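Local coordinates for Tautomerase_3 domain-containing protein (PDB 7M58) that belongs to the cis-3-chloroacrylic acid dehalogenase family of the tautomerase superfamily and probably acts as a hydrolytic dehalogenase, at the interface of chains A and B. Coordinates in Å, arbitrary orientation; residue numbers count along the deposited sequence, not the author numbering. Chains: chain A/B, Tautomerase_3 domain-containing protein.

Contact 1: the interface of chains A and B. Residues chain A 1-2, 68, 111-114; chain B 64, 102-103.
The phenol ring of B:Tyr103 is covered from both sides as it reaches into chain A beside the amino-terminal proline. Over one face, toward the hydroxyl end, sits the thioether sulfur SD of A:Met112; on the opposite face the indole NE1 of its own chain's B:Trp64 stands 3.5 Å above the ring centre. At the rim, in the ring plane, lie CB of A:Asp68 and the carboxylate oxygen OE2 of A:Glu114, whose carboxylate is turned only 8° from the phenol. The B:Trp64 indole is met in turn on a face by OG of A:Ser2, 3.3 Å from CZ2. CG anti to the carbonyl carbon (chi1 -59°) and a nearly extended chi2 lay CB, CG and SD of A:Met112 along the phenol, CB and CG near CD1 and CE1; chi3 turns only the methyl CE away.

The backbones pair as antiparallel strands, 112-114 of chain A against 100-107 of chain B. N of A:Thr113 gives its hydrogen to O of B:Val102 at 2.9 Å, and N of B:Val102 is shared between O and the side-chain OG1 of A:Thr113. This pairing fixes the root of the tyrosine.

A:Pro1, with its free secondary amine, is the catalytic residue typical of this superfamily, so B:Tyr103 apparently completes the active site of the neighbouring subunit. The modelled approach of its OH to A:Glu114 is too short to be reliable, but OH also lies 3.2 Å from N of A:Pro1, a likely hydrogen bond.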
# COMPACT_ATOMS: atom_id res chain seq x y z
N PRO A 1 -3.45 11.70 -6.38
CA PRO A 1 -3.64 11.29 -4.98
C PRO A 1 -4.71 10.24 -4.78
O PRO A 1 -5.85 10.46 -5.19
CB PRO A 1 -4.06 12.59 -4.29
CG PRO A 1 -4.74 13.36 -5.37
CD PRO A 1 -3.97 13.05 -6.63
N SER A 2 -4.36 9.13 -4.15
CA SER A 2 -5.32 8.09 -3.79
C SER A 2 -5.24 7.88 -2.28
O SER A 2 -4.17 7.54 -1.76
CB SER A 2 -5.09 6.78 -4.52
OG SER A 2 -3.87 6.21 -4.13
N ASP A 68 -1.31 8.22 -1.06
CA ASP A 68 -0.21 8.31 -2.02
C ASP A 68 -0.33 9.67 -2.71
O ASP A 68 -1.33 9.94 -3.39
CB ASP A 68 -0.23 7.17 -3.04
CG ASP A 68 0.15 5.78 -2.44
OD1 ASP A 68 1.34 5.55 -2.12
OD2 ASP A 68 -0.74 4.89 -2.34
N ASN A 111 5.61 8.72 -11.96
CA ASN A 111 5.28 7.36 -11.56
C ASN A 111 3.78 7.16 -11.39
O ASN A 111 3.35 6.23 -10.71
CB ASN A 111 6.02 6.97 -10.28
CG ASN A 111 7.54 6.90 -10.48
OD1 ASN A 111 8.11 7.54 -11.36
ND2 ASN A 111 8.20 6.13 -9.64
N MET A 112 2.96 8.03 -11.97
CA MET A 112 1.52 7.91 -11.86
C MET A 112 0.88 8.17 -13.21
O MET A 112 1.30 9.10 -13.92
CB MET A 112 0.94 8.89 -10.85
CG MET A 112 1.48 8.72 -9.48
SD MET A 112 0.50 9.57 -8.22
CE MET A 112 0.51 11.21 -8.75
N THR A 113 -0.09 7.34 -13.59
CA THR A 113 -1.04 7.68 -14.64
C THR A 113 -2.39 7.87 -13.98
O THR A 113 -2.77 7.10 -13.08
CB THR A 113 -1.15 6.64 -15.76
OG1 THR A 113 -1.66 5.40 -15.25
CG2 THR A 113 0.18 6.41 -16.44
N GLU A 114 -3.10 8.90 -14.40
CA GLU A 114 -4.50 9.13 -14.08
C GLU A 114 -5.11 9.75 -15.33
O GLU A 114 -4.47 10.58 -15.99
CB GLU A 114 -4.65 10.07 -12.88
CG GLU A 114 -4.16 9.52 -11.55
CD GLU A 114 -4.48 10.45 -10.38
OE1 GLU A 114 -5.29 11.40 -10.58
OE2 GLU A 114 -3.95 10.23 -9.25
N TRP B 64 -7.63 0.55 -10.21
CA TRP B 64 -6.41 1.19 -9.71
C TRP B 64 -5.36 0.12 -9.44
O TRP B 64 -5.62 -0.82 -8.68
CB TRP B 64 -6.67 2.00 -8.45
CG TRP B 64 -5.44 2.64 -7.89
CD1 TRP B 64 -4.58 3.50 -8.54
CD2 TRP B 64 -4.90 2.45 -6.58
NE1 TRP B 64 -3.56 3.87 -7.69
CE2 TRP B 64 -3.73 3.23 -6.49
CE3 TRP B 64 -5.30 1.70 -5.47
CZ2 TRP B 64 -2.95 3.27 -5.33
CZ3 TRP B 64 -4.54 1.75 -4.33
CH2 TRP B 64 -3.37 2.53 -4.26
N VAL B 102 -2.52 3.91 -12.65
CA VAL B 102 -1.37 3.11 -12.26
C VAL B 102 -0.39 3.95 -11.45
O VAL B 102 0.02 5.03 -11.89
CB VAL B 102 -0.64 2.50 -13.47
CG1 VAL B 102 0.35 1.45 -13.00
CG2 VAL B 102 -1.63 1.91 -14.47
N TYR B 103 0.01 3.44 -10.28
CA TYR B 103 1.04 4.01 -9.43
C TYR B 103 2.14 2.97 -9.25
O TYR B 103 1.85 1.80 -8.96
CB TYR B 103 0.50 4.35 -8.04
CG TYR B 103 -0.42 5.54 -7.93
CD1 TYR B 103 -1.03 6.09 -9.05
CD2 TYR B 103 -0.68 6.12 -6.70
CE1 TYR B 103 -1.88 7.17 -8.94
CE2 TYR B 103 -1.52 7.21 -6.58
CZ TYR B 103 -2.12 7.73 -7.71
OH TYR B 103 -2.96 8.81 -7.60

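Contact 2: the interface of chains A and B. Residues chain A 17, 43, 45; chain B 47, 49-50.
An extended side chain carries A:Arg17 from helix 14-31 to chain B: CG lies anti to the carbonyl carbon (chi1 -75°), and the chain then runs straight to NE, placing the guanidinium beside B:Asp47 and B:Ala50. A:Asp45 on strand 40-46 has CG in the same position, anti to its carbonyl carbon (chi1 -70°), which turns its carboxylate toward the same guanidinium. In this tautomerase-superfamily protein, the patch joins a helix and a strand of one subunit to the loop following strand 40-46 of the next.

The terminal nitrogen NH2 of A:Arg17 meets two carboxylates, whose OD2 atoms lie close to each other. Across the interface it forms a salt bridge and hydrogen bond to OD2 of B:Asp47 at 3.2 Å, fairly straight at the hydrogen (155°). The acceptor lies nearly in the guanidinium plane, yet the nitrogen comes down on the carboxylate from above, the two planes standing almost perpendicular. Within chain A, the same NH2 is bridged to OD2 of A:Asp45, on the syn side but tilted well out of the carboxylate plane, although the modelled separation is too short for its length to be trusted. The two acidic oxygens, OD2 of A:Asp45 and OD2 of B:Asp47, come within 3.3 Å of each other, and the arginine charge presumably offsets their repulsion.

The methyl CB of B:Ala50 sits over one guanidinium face, toward the rim, 3.7 Å above the plane. NH1 lies near the carbonyl group of B:Gly49, 3.4 Å from its O, but the oxygen stands well out of the guanidinium plane and the approach is a contact rather than a directed bond. Further back along the arginine, CG rests over the centre of the A:Phe43 ring, 3.8 Å above it, so the phenyl group supports the aliphatic stem from within chain A. The backbone of A:Phe43 also faces the partner: its N donates to O of B:Ala50 at 3.0 Å, and CD2 of the ring lies 3.6 Å from that same carbonyl oxygen.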
# COMPACT_ATOMS: atom_id res chain seq x y z
N ARG A 17 -19.05 7.29 4.56
CA ARG A 17 -18.06 7.13 3.49
C ARG A 17 -18.15 8.28 2.51
O ARG A 17 -17.13 8.77 2.02
CB ARG A 17 -18.26 5.82 2.72
CG ARG A 17 -17.83 4.53 3.37
CD ARG A 17 -18.14 3.42 2.35
NE ARG A 17 -17.67 2.08 2.72
CZ ARG A 17 -17.96 0.98 2.03
NH1 ARG A 17 -18.72 1.05 0.94
NH2 ARG A 17 -17.48 -0.19 2.42
N PHE A 43 -12.09 2.63 0.19
CA PHE A 43 -12.40 2.12 1.52
C PHE A 43 -12.14 0.63 1.55
O PHE A 43 -12.87 -0.15 0.92
CB PHE A 43 -13.84 2.44 1.91
CG PHE A 43 -14.06 3.89 2.19
CD1 PHE A 43 -13.73 4.43 3.43
CD2 PHE A 43 -14.56 4.72 1.20
CE1 PHE A 43 -13.90 5.78 3.68
CE2 PHE A 43 -14.75 6.08 1.44
CZ PHE A 43 -14.41 6.61 2.69
N ASP A 45 -12.52 -2.33 3.81
CA ASP A 45 -13.18 -2.76 5.03
C ASP A 45 -12.56 -4.05 5.54
O ASP A 45 -12.29 -4.98 4.77
CB ASP A 45 -14.68 -2.93 4.80
CG ASP A 45 -15.40 -1.60 4.59
OD1 ASP A 45 -14.80 -0.53 4.88
OD2 ASP A 45 -16.56 -1.62 4.13
N ASP B 47 -16.22 -3.10 -2.09
CA ASP B 47 -17.67 -3.03 -1.93
C ASP B 47 -18.30 -2.16 -3.01
O ASP B 47 -17.62 -1.53 -3.82
CB ASP B 47 -18.07 -2.39 -0.60
CG ASP B 47 -17.27 -2.88 0.56
OD1 ASP B 47 -16.01 -2.89 0.48
OD2 ASP B 47 -17.92 -3.24 1.57
N GLY B 49 -20.07 0.66 -2.72
CA GLY B 49 -19.88 2.10 -2.65
C GLY B 49 -18.53 2.50 -2.08
O GLY B 49 -18.41 3.54 -1.41
N ALA B 50 -17.49 1.71 -2.35
CA ALA B 50 -16.22 1.87 -1.67
C ALA B 50 -15.20 2.68 -2.47
O ALA B 50 -14.12 2.97 -1.95
CB ALA B 50 -15.63 0.51 -1.32

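Contacts 1 and 2 belong to one interface, the centres of their C-alpha atoms about 19 Å apart, and share no residue. Chain A supplies its first residues, strand 63-70 and the short strand 112-114 to contact 1, but helix 14-31 and strand 40-46 to contact 2. Chain B brings strands 63-70 and 100-107 to contact 1 and the loop after strand 40-46 to contact 2, so strand 63-70 serves contact 1 from both chains. The interface is not an exact two-fold, as expected within the deposited trimer. Contact 1 joins assembly to the probable active site, whereas contact 2 adds a polar attachment at a distance from it.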